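Local coordinates for DNA repair protein RAD14 (Saccharomyces cerevisiae, PDB 5A3D), which binds specifically to damaged, kinked DNA in nucleotide excision repair and is required for the incision step, seen here as its DNA-binding domain with zinc, at residues B[2-5]-B[6-9]; B[12-15]-B[16-19]; B[25-28]-B[29-32]; B[50-53]-B[54-57]. One frame throughout, in Å; residues are numbered along the deposited sequence.

Contact 1: residues B[2-5]-B[6-9]; sequences PKCI and ECHI. With ZN (zinc ion), chain F.
Cys4 and Cys7 reach the same zinc ion from the two ends of a tight turn, and the thiolates end up side by side. Cys4 SG sits 2.4 Å from the zinc. Its torsion sets SG opposite the backbone N (chi1 176°). Cys7 takes another route, with SG held between its own N and carbonyl carbon (chi1 68°). That brings Cys7 SG back beside Cys4 CB, at 3.7 Å. The Cys4 sulfur also accepts backbone N-H groups from the turn. Glu6 N donates to Cys4 SG at 3.4 Å with a fairly straight bond. Cys7 N points at the same sulfur almost linearly, but the bond is long and weak. Ile9 N makes a similarly weak bond to Cys7 SG. These N-H groups probably offset part of the negative charge on the thiolates.

The turn is closed by His8 N, which donates to Cys4 O at 2.8 Å in a bent bond. One face of the His8 ring has Glu6 C above it, offset toward the rim. His8 CE1 comes obliquely within 3.2 Å of Ile5 O. Lys3 runs past the end of the turn, with its CD against His8 O. Glu6 points its carboxylate away from the turn: OE2 bonds Tyr37 and pairs with Lys36. Cys26 and Cys29 complete the metal site. N-H...S bonds round a Cys-X-X-Cys turn are consistent with a zinc knuckle, here the first cysteine pair of the four-cysteine zinc finger of Rad14.

Contact 2: residues B[12-15]-B[16-19]; sequences EMDP and VLHD
Asp14 caps the first turn of helix 15-19, so this is a local contact at a helix start, within the loop between the two cysteine pairs of the zinc finger. The carboxylate turns back over the helix end. Asp14 OD2 accepts from Leu17 N at 3.0 Å in a nearly straight bond. The N-H meets the anti side of OD2, 21° out of the carboxylate plane. With CG opposite the Asp14 backbone N (chi1 -177°), the side chain folds toward the turn it caps. Leu17 CG packs 3.5 Å from the same Asp14 OD2, and the Leu17 side chain continues to Ser30 of helix 27-32.

Backbone bonds carry the turn onward. His18 N donates to Asp14 O at 3.0 Å, and Asp19 N donates to Pro15 O at 2.8 Å. Pro15 fills the first helical position, where its lack of an N-H costs no helix bond. Met13 crosses His18 at a slant, with Met13 CB meeting His18 CB at 3.8 Å. The His18 ring is held by its neighbour: His18 ND1 donates to Asp19 OD1 at 2.9 Å, and that oxygen lies 1° from the ring plane. Replacing Asp14 with an alanine would probably leave Leu17 N without its capping acceptor and let the first turn fray. The cap sets a carboxylate at the positive end of the helix dipole, which is likely to steady its negative charge, while the Asp19 carboxylate probably fixes the rotation of the His18 imidazole.

Contact 3: residues B[25-28]-B[29-32]; sequences VCKQ and CSKE. With ZN (zinc ion), chain F.
With SG set between its own N and carbonyl carbon (chi1 72°), Cys26 presents its sulfur both to the zinc and to the start of helix 27-32. Cys29 turns SG beside its backbone N instead (chi1 -73°), and from the first turn of the helix it reaches the same metal. Cys26 SG and Cys29 SG each bind zinc at 2.3 Å, and the two SG atoms lie 3.6 Å apart. Cys26 is also the N-cap. Its SG accepts from Cys29 N at 3.5 Å, in a nearly straight bond. One thiolate thus serves as metal ligand and helix cap together. Val25 CG1 packs against Cys29 CB.

Ser30 N donates to Cys26 O and continues the turn. The Ser30 hydroxyl bends back along the helix, and Ser30 OG donates to Lys27 O at 2.7 Å. Lys31 N reaches that carbonyl as well, from the same face of its plane, so Lys27 O is gripped twice. One residue along, Gln28 and Glu32 meet on the exposed surface. Gln28 NE2 donates to Glu32 OE2 at 3.0 Å. The oxygen lies near the amide plane of Gln28, but the donor stands above the carboxylate plane of Glu32. The two flat groups are turned 64° apart.

Cys4 and Cys7 supply the other two sulfurs of the zinc site. A thiolate at the start of a helix, holding an N-H as well as the metal, probably has its charge shared among zinc, the bonded amide and the helix dipole.

Contact 4: residues B[50-53]-B[54-57]; sequences FLTD and PELN. With nucleotides of chain C.
Thr52 and Glu55 exchange bonds across the first turn of helix 53-56. Thr52 N donates to Glu55 OE1 at 2.9 Å in a straight bond of 168°. The N-H comes from above the carboxylate plane. In return, Glu55 N points at Thr52 OG1, but this bond is weak at 3.3 Å. The hydroxyl is placed between the Thr52 N and carbonyl carbon (chi1 67°), which turns it over the helix start. Glu55 OE1 has a second mate, Lys93 of helix 83-94, which forms a salt bridge with it.

The reciprocal pair is a capping box, with Thr52 as the N-cap. It starts the short helix that follows helix 42-49 in the DNA-binding domain. An alanine in place of Glu55 would probably leave Thr52 N without its acceptor and Lys93 without this carboxylate partner.

The carbonyls of the first turn are taken up in order. Leu56 N donates to Thr52 O at 3.0 Å. Asn57 N donates to Asp53 O at 2.8 Å, in a more bent bond. The carboxylate of Asp53 turns to Lys46 in a salt bridge, and the Asn57 carboxamide oxygen accepts from Lys42. Leu51 CD1 meets Leu56 CD1 at 3.9 Å, the two side chains crossing at about a right angle. On the DNA side, Pro54 CG packs 3.2 Å from OP1 of DA6 of chain C, while Thr52 packs on a phosphate and Asp53 on a uracil base of the bound DNA.

From the N terminus, contact 1 closes the first cysteine turn. Contact 2 then starts helix 15-19, and contact 3 starts helix 27-32 with the second cysteine pair. The four contacts follow in series; none nests or crosses. Contacts 1 and 3 share the zinc ion, with Ile5 CD1 packed on Val25 CG2. Met13 of contact 2 packs its CE near the Cys4 backbone. Leu17 CD1 lies against Ser30 CB, joining contacts 2 and 3. These three form one zinc-finger unit. Contact 4 starts helix 53-56, with its centre about 27 Å from that of contact 3, on the opposite side of the chain's centre and against the DNA.

Contact 1: residues B[2-5]-B[6-9]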
loop_
_atom_site.group_PDB
_atom_site.type_symbol
_atom_site.label_atom_id
_atom_site.label_comp_id
_atom_site.label_asym_id
_atom_site.label_seq_id
_atom_site.Cartn_x
_atom_site.Cartn_y
_atom_site.Cartn_z
ATOM N N PRO B 2 -25.397 -35.370 -9.263
ATOM C CA PRO B 2 -25.758 -33.948 -9.128
ATOM C C PRO B 2 -25.816 -33.218 -10.502
ATOM O O PRO B 2 -24.935 -33.414 -11.329
ATOM C CB PRO B 2 -24.655 -33.378 -8.224
ATOM C CG PRO B 2 -23.545 -34.377 -8.288
ATOM C CD PRO B 2 -24.139 -35.709 -8.594
ATOM N N LYS B 3 -26.847 -32.406 -10.736
ATOM C CA LYS B 3 -27.045 -31.770 -12.049
ATOM C C LYS B 3 -26.739 -30.289 -12.017
ATOM O O LYS B 3 -26.901 -29.597 -11.018
ATOM C CB LYS B 3 -28.433 -32.013 -12.625
ATOM C CG LYS B 3 -28.739 -33.518 -12.826
ATOM C CD LYS B 3 -30.015 -33.745 -13.619
ATOM C CE LYS B 3 -30.548 -35.184 -13.502
ATOM N NZ LYS B 3 -29.616 -36.305 -13.868
ATOM N N CYS B 4 -26.197 -29.815 -13.101
ATOM C CA CYS B 4 -25.992 -28.363 -13.308
ATOM C C CYS B 4 -27.192 -27.501 -12.948
ATOM O O CYS B 4 -28.327 -27.772 -13.337
ATOM C CB CYS B 4 -25.677 -28.168 -14.780
ATOM S SG CYS B 4 -25.514 -26.448 -15.270
ATOM N N ILE B 5 -26.946 -26.447 -12.179
ATOM C CA ILE B 5 -28.034 -25.603 -11.674
ATOM C C ILE B 5 -28.651 -24.722 -12.770
ATOM O O ILE B 5 -29.671 -24.129 -12.574
ATOM C CB ILE B 5 -27.549 -24.749 -10.469
ATOM C CG1 ILE B 5 -26.505 -23.742 -10.916
ATOM C CG2 ILE B 5 -26.987 -25.684 -9.424
ATOM C CD1 ILE B 5 -25.615 -23.119 -9.834
ATOM N N GLU B 6 -28.034 -24.624 -13.946
ATOM C CA GLU B 6 -28.668 -23.857 -15.002
ATOM C C GLU B 6 -29.537 -24.763 -15.864
ATOM O O GLU B 6 -30.780 -24.543 -16.030
ATOM C CB GLU B 6 -27.606 -23.146 -15.819
ATOM C CG GLU B 6 -26.972 -22.086 -14.970
ATOM C CD GLU B 6 -27.877 -20.849 -14.789
ATOM O OE1 GLU B 6 -28.990 -20.776 -15.402
ATOM O OE2 GLU B 6 -27.474 -19.974 -14.044
ATOM N N CYS B 7 -28.918 -25.792 -16.428
ATOM C CA CYS B 7 -29.634 -26.581 -17.393
ATOM C C CYS B 7 -30.424 -27.734 -16.761
ATOM O O CYS B 7 -31.394 -28.211 -17.337
ATOM C CB CYS B 7 -28.659 -27.086 -18.483
ATOM S SG CYS B 7 -27.395 -28.293 -18.061
ATOM N N HIS B 8 -29.951 -28.222 -15.616
ATOM C CA HIS B 8 -30.550 -29.389 -14.907
ATOM C C HIS B 8 -30.408 -30.743 -15.596
ATOM O O HIS B 8 -31.177 -31.656 -15.326
ATOM C CB HIS B 8 -32.020 -29.111 -14.641
ATOM C CG HIS B 8 -32.242 -27.782 -14.010
ATOM N ND1 HIS B 8 -31.778 -27.477 -12.744
ATOM C CD2 HIS B 8 -32.879 -26.670 -14.460
ATOM C CE1 HIS B 8 -32.114 -26.234 -12.446
ATOM N NE2 HIS B 8 -32.797 -25.725 -13.464
ATOM N N ILE B 9 -29.441 -30.803 -16.491
ATOM C CA ILE B 9 -29.208 -31.878 -17.397
ATOM C C ILE B 9 -27.823 -32.444 -17.264
ATOM O O ILE B 9 -27.680 -33.608 -16.966
ATOM C CB ILE B 9 -29.435 -31.411 -18.827
ATOM C CG1 ILE B 9 -30.907 -31.087 -18.985
ATOM C CG2 ILE B 9 -29.042 -32.537 -19.830
ATOM C CD1 ILE B 9 -31.174 -30.418 -20.312
HETATM ZN ZN ZN F . -25.668 -26.719 -17.646
#

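Contact 2: residues B[12-15]-B[16-19]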
loop_
_atom_site.group_PDB
_atom_site.type_symbol
_atom_site.label_atom_id
_atom_site.label_comp_id
_atom_site.label_asym_id
_atom_site.label_seq_id
_atom_site.Cartn_x
_atom_site.Cartn_y
_atom_site.Cartn_z
ATOM N N GLU B 12 -21.441 -33.224 -15.799
ATOM C CA GLU B 12 -20.042 -32.881 -15.805
ATOM C C GLU B 12 -19.916 -31.351 -15.652
ATOM O O GLU B 12 -20.317 -30.638 -16.518
ATOM C CB GLU B 12 -19.325 -33.403 -17.049
ATOM C CG GLU B 12 -19.434 -34.896 -17.237
ATOM C CD GLU B 12 -18.767 -35.714 -16.119
ATOM O OE1 GLU B 12 -17.893 -35.141 -15.403
ATOM O OE2 GLU B 12 -19.104 -36.931 -15.941
ATOM N N MET B 13 -19.369 -30.869 -14.524
ATOM C CA MET B 13 -19.325 -29.403 -14.283
ATOM C C MET B 13 -18.064 -28.836 -14.896
ATOM O O MET B 13 -17.073 -29.540 -15.099
ATOM C CB MET B 13 -19.388 -29.085 -12.799
ATOM C CG MET B 13 -20.570 -29.638 -11.980
ATOM S SD MET B 13 -22.170 -29.212 -12.768
ATOM C CE MET B 13 -23.059 -30.692 -12.380
ATOM N N ASP B 14 -18.076 -27.535 -15.155
ATOM C CA ASP B 14 -16.915 -26.851 -15.624
ATOM C C ASP B 14 -15.852 -26.903 -14.524
ATOM O O ASP B 14 -16.219 -26.608 -13.399
ATOM C CB ASP B 14 -17.239 -25.394 -15.874
ATOM C CG ASP B 14 -16.084 -24.676 -16.415
ATOM O OD1 ASP B 14 -15.654 -24.974 -17.509
ATOM O OD2 ASP B 14 -15.492 -23.856 -15.692
ATOM N N PRO B 15 -14.632 -27.391 -14.843
ATOM C CA PRO B 15 -13.661 -27.641 -13.782
ATOM C C PRO B 15 -13.325 -26.352 -13.027
ATOM O O PRO B 15 -13.245 -26.359 -11.783
ATOM C CB PRO B 15 -12.480 -28.226 -14.540
ATOM C CG PRO B 15 -13.148 -29.057 -15.636
ATOM C CD PRO B 15 -14.270 -28.123 -16.085
ATOM N N VAL B 16 -13.195 -25.228 -13.738
ATOM C CA VAL B 16 -12.876 -23.985 -13.069
ATOM C C VAL B 16 -14.002 -23.496 -12.193
ATOM O O VAL B 16 -13.792 -23.134 -11.008
ATOM C CB VAL B 16 -12.374 -22.916 -14.001
ATOM C CG1 VAL B 16 -12.353 -21.504 -13.338
ATOM C CG2 VAL B 16 -10.989 -23.227 -14.441
ATOM N N LEU B 17 -15.193 -23.430 -12.765
ATOM C CA LEU B 17 -16.363 -22.935 -12.019
ATOM C C LEU B 17 -16.660 -23.731 -10.797
ATOM O O LEU B 17 -16.902 -23.167 -9.709
ATOM C CB LEU B 17 -17.586 -22.760 -12.864
ATOM C CG LEU B 17 -17.385 -21.606 -13.822
ATOM C CD1 LEU B 17 -18.462 -21.560 -14.872
ATOM C CD2 LEU B 17 -17.347 -20.218 -13.225
ATOM N N HIS B 18 -16.485 -25.021 -10.920
ATOM C CA HIS B 18 -16.757 -25.902 -9.842
ATOM C C HIS B 18 -15.630 -25.891 -8.806
ATOM O O HIS B 18 -15.877 -25.706 -7.629
ATOM C CB HIS B 18 -16.963 -27.292 -10.460
ATOM C CG HIS B 18 -17.220 -28.330 -9.459
ATOM N ND1 HIS B 18 -16.210 -28.996 -8.821
ATOM C CD2 HIS B 18 -18.365 -28.703 -8.855
ATOM C CE1 HIS B 18 -16.730 -29.802 -7.913
ATOM N NE2 HIS B 18 -18.049 -29.678 -7.963
ATOM N N ASP B 19 -14.397 -26.117 -9.230
ATOM C CA ASP B 19 -13.314 -26.350 -8.271
ATOM C C ASP B 19 -12.917 -25.031 -7.622
ATOM O O ASP B 19 -12.586 -25.006 -6.392
ATOM C CB ASP B 19 -12.060 -26.970 -8.908
ATOM C CG ASP B 19 -12.232 -28.399 -9.391
ATOM O OD1 ASP B 19 -13.294 -29.071 -9.157
ATOM O OD2 ASP B 19 -11.201 -28.871 -9.979
#

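Contact 3: residues B[25-28]-B[29-32]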
loop_
_atom_site.group_PDB
_atom_site.type_symbol
_atom_site.label_atom_id
_atom_site.label_comp_id
_atom_site.label_asym_id
_atom_site.label_seq_id
_atom_site.Cartn_x
_atom_site.Cartn_y
_atom_site.Cartn_z
ATOM N N VAL B 25 -22.053 -25.712 -12.199
ATOM C CA VAL B 25 -22.449 -25.167 -13.529
ATOM C C VAL B 25 -21.587 -25.797 -14.595
ATOM O O VAL B 25 -20.385 -25.941 -14.401
ATOM C CB VAL B 25 -22.285 -23.627 -13.579
ATOM C CG1 VAL B 25 -22.710 -23.106 -14.946
ATOM C CG2 VAL B 25 -23.170 -23.042 -12.511
ATOM N N CYS B 26 -22.215 -26.318 -15.640
ATOM C CA CYS B 26 -21.488 -26.955 -16.728
ATOM C C CYS B 26 -20.846 -25.900 -17.636
ATOM O O CYS B 26 -21.252 -24.716 -17.662
ATOM C CB CYS B 26 -22.403 -27.912 -17.554
ATOM S SG CYS B 26 -23.597 -27.164 -18.578
ATOM N N LYS B 27 -19.927 -26.330 -18.453
ATOM C CA LYS B 27 -19.169 -25.418 -19.281
ATOM C C LYS B 27 -20.122 -24.744 -20.332
ATOM O O LYS B 27 -20.017 -23.571 -20.631
ATOM C CB LYS B 27 -17.989 -26.135 -19.956
ATOM C CG LYS B 27 -17.194 -25.115 -20.762
ATOM C CD LYS B 27 -15.667 -25.102 -20.745
ATOM C CE LYS B 27 -14.868 -26.399 -20.575
ATOM N NZ LYS B 27 -13.414 -26.145 -20.957
ATOM N N GLN B 28 -21.041 -25.517 -20.874
ATOM C CA GLN B 28 -21.921 -24.993 -21.908
ATOM C C GLN B 28 -22.777 -23.814 -21.347
ATOM O O GLN B 28 -22.903 -22.747 -21.951
ATOM C CB GLN B 28 -22.749 -26.085 -22.543
ATOM C CG GLN B 28 -23.867 -25.581 -23.544
ATOM C CD GLN B 28 -24.482 -26.680 -24.387
ATOM O OE1 GLN B 28 -24.226 -27.844 -24.222
ATOM N NE2 GLN B 28 -25.356 -26.289 -25.294
ATOM N N CYS B 29 -23.379 -24.068 -20.200
ATOM C CA CYS B 29 -24.196 -23.118 -19.501
ATOM C C CYS B 29 -23.390 -21.910 -19.079
ATOM O O CYS B 29 -23.891 -20.817 -19.219
ATOM C CB CYS B 29 -24.917 -23.728 -18.301
ATOM S SG CYS B 29 -26.275 -24.797 -18.763
ATOM N N SER B 30 -22.152 -22.105 -18.629
ATOM C CA SER B 30 -21.332 -20.956 -18.338
ATOM C C SER B 30 -21.142 -20.072 -19.620
ATOM O O SER B 30 -21.151 -18.850 -19.486
ATOM C CB SER B 30 -19.981 -21.295 -17.798
ATOM O OG SER B 30 -19.094 -21.819 -18.749
ATOM N N LYS B 31 -20.937 -20.650 -20.802
ATOM C CA LYS B 31 -20.811 -19.829 -22.012
ATOM C C LYS B 31 -22.138 -19.202 -22.434
ATOM O O LYS B 31 -22.145 -18.139 -23.108
ATOM C CB LYS B 31 -20.169 -20.541 -23.212
ATOM C CG LYS B 31 -18.824 -21.178 -22.959
ATOM C CD LYS B 31 -17.928 -20.448 -21.979
ATOM C CE LYS B 31 -16.414 -20.647 -22.172
ATOM N NZ LYS B 31 -15.720 -19.335 -21.915
ATOM N N GLU B 32 -23.255 -19.848 -22.092
ATOM C CA GLU B 32 -24.570 -19.311 -22.450
ATOM C C GLU B 32 -25.033 -18.169 -21.513
ATOM O O GLU B 32 -25.935 -17.372 -21.866
ATOM C CB GLU B 32 -25.600 -20.458 -22.486
ATOM C CG GLU B 32 -25.299 -21.457 -23.628
ATOM C CD GLU B 32 -26.115 -22.774 -23.610
ATOM O OE1 GLU B 32 -26.620 -23.210 -22.499
ATOM O OE2 GLU B 32 -26.177 -23.421 -24.717
HETATM ZN ZN ZN F . -25.668 -26.719 -17.646
#

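Contact 4: residues B[50-53]-B[54-57]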
loop_
_atom_site.group_PDB
_atom_site.type_symbol
_atom_site.label_atom_id
_atom_site.label_comp_id
_atom_site.label_asym_id
_atom_site.label_seq_id
_atom_site.Cartn_x
_atom_site.Cartn_y
_atom_site.Cartn_z
ATOM N N PHE B 50 -15.935 -0.561 -10.078
ATOM C CA PHE B 50 -15.301 0.381 -9.175
ATOM C C PHE B 50 -14.871 -0.256 -7.870
ATOM O O PHE B 50 -15.000 0.339 -6.803
ATOM C CB PHE B 50 -16.197 1.590 -9.015
ATOM C CG PHE B 50 -16.652 2.157 -10.335
ATOM C CD1 PHE B 50 -15.744 2.639 -11.258
ATOM C CD2 PHE B 50 -17.996 2.178 -10.659
ATOM C CE1 PHE B 50 -16.155 3.146 -12.478
ATOM C CE2 PHE B 50 -18.430 2.682 -11.879
ATOM C CZ PHE B 50 -17.491 3.144 -12.807
ATOM N N LEU B 51 -14.338 -1.482 -7.943
ATOM C CA LEU B 51 -13.897 -2.165 -6.715
ATOM C C LEU B 51 -12.474 -1.779 -6.519
ATOM O O LEU B 51 -11.772 -1.549 -7.494
ATOM C CB LEU B 51 -14.073 -3.727 -6.763
ATOM C CG LEU B 51 -15.555 -4.115 -7.013
ATOM C CD1 LEU B 51 -15.694 -5.638 -6.906
ATOM C CD2 LEU B 51 -16.586 -3.424 -6.135
ATOM N N THR B 52 -12.031 -1.752 -5.266
ATOM C CA THR B 52 -10.604 -1.368 -4.956
ATOM C C THR B 52 -9.678 -2.494 -4.731
ATOM O O THR B 52 -10.098 -3.637 -4.563
ATOM C CB THR B 52 -10.560 -0.550 -3.664
ATOM O OG1 THR B 52 -10.927 -1.399 -2.579
ATOM C CG2 THR B 52 -11.513 0.548 -3.754
ATOM N N ASP B 53 -8.388 -2.191 -4.686
ATOM C CA ASP B 53 -7.426 -3.221 -4.327
ATOM C C ASP B 53 -7.703 -3.897 -3.021
ATOM O O ASP B 53 -7.649 -5.123 -3.018
ATOM C CB ASP B 53 -5.936 -2.781 -4.397
ATOM C CG ASP B 53 -5.425 -2.718 -5.765
ATOM O OD1 ASP B 53 -5.765 -3.568 -6.589
ATOM O OD2 ASP B 53 -4.643 -1.769 -6.040
ATOM N N PRO B 54 -8.016 -3.153 -1.928
ATOM C CA PRO B 54 -8.289 -3.849 -0.665
ATOM C C PRO B 54 -9.453 -4.834 -0.720
ATOM O O PRO B 54 -9.371 -5.917 -0.170
ATOM C CB PRO B 54 -8.528 -2.722 0.321
ATOM C CG PRO B 54 -7.705 -1.617 -0.241
ATOM C CD PRO B 54 -7.845 -1.707 -1.713
ATOM N N GLU B 55 -10.492 -4.514 -1.474
ATOM C CA GLU B 55 -11.597 -5.447 -1.676
ATOM C C GLU B 55 -11.206 -6.693 -2.474
ATOM O O GLU B 55 -11.431 -7.864 -2.073
ATOM C CB GLU B 55 -12.777 -4.706 -2.324
ATOM C CG GLU B 55 -13.368 -3.623 -1.410
ATOM C CD GLU B 55 -14.093 -2.486 -2.141
ATOM O OE1 GLU B 55 -14.095 -2.432 -3.370
ATOM O OE2 GLU B 55 -14.632 -1.564 -1.479
ATOM N N LEU B 56 -10.588 -6.448 -3.601
ATOM C CA LEU B 56 -10.301 -7.566 -4.530
ATOM C C LEU B 56 -9.196 -8.410 -3.976
ATOM O O LEU B 56 -9.093 -9.559 -4.356
ATOM C CB LEU B 56 -9.879 -7.019 -5.873
ATOM C CG LEU B 56 -10.803 -6.605 -6.972
ATOM C CD1 LEU B 56 -12.180 -7.230 -7.009
ATOM C CD2 LEU B 56 -10.630 -5.286 -7.682
ATOM N N ASN B 57 -8.372 -7.844 -3.078
ATOM C CA ASN B 57 -7.248 -8.560 -2.512
ATOM C C ASN B 57 -7.725 -9.397 -1.306
ATOM O O ASN B 57 -6.947 -10.184 -0.783
ATOM C CB ASN B 57 -6.128 -7.648 -2.043
ATOM C CG ASN B 57 -5.286 -7.065 -3.221
ATOM O OD1 ASN B 57 -5.243 -7.662 -4.284
ATOM N ND2 ASN B 57 -4.596 -5.919 -3.003
ATOM P P DA C 6 -6.046 0.258 2.559
ATOM O OP1 DA C 6 -6.228 -1.205 2.598
ATOM O OP2 DA C 6 -5.035 0.813 1.601
ATOM O "O5'" DA C 6 -7.413 1.022 2.283
ATOM C "C5'" DA C 6 -8.476 0.910 3.253
ATOM C "C4'" DA C 6 -9.334 2.157 3.334
ATOM O "O4'" DA C 6 -8.558 3.287 3.807
ATOM C "C3'" DA C 6 -10.005 2.613 2.031
ATOM O "O3'" DA C 6 -11.363 3.058 2.284
ATOM C "C2'" DA C 6 -9.097 3.735 1.557
ATOM C "C1'" DA C 6 -8.594 4.346 2.859
ATOM N N9 DA C 6 -7.249 4.915 2.787
ATOM C C8 DA C 6 -6.096 4.239 2.476
ATOM N N7 DA C 6 -5.016 4.980 2.533
ATOM C C5 DA C 6 -5.487 6.230 2.907
ATOM C C6 DA C 6 -4.835 7.457 3.135
ATOM N N6 DA C 6 -3.519 7.634 2.994
ATOM N N1 DA C 6 -5.597 8.516 3.485
ATOM C C2 DA C 6 -6.915 8.334 3.638
ATOM N N3 DA C 6 -7.643 7.231 3.452
ATOM C C4 DA C 6 -6.860 6.203 3.080
#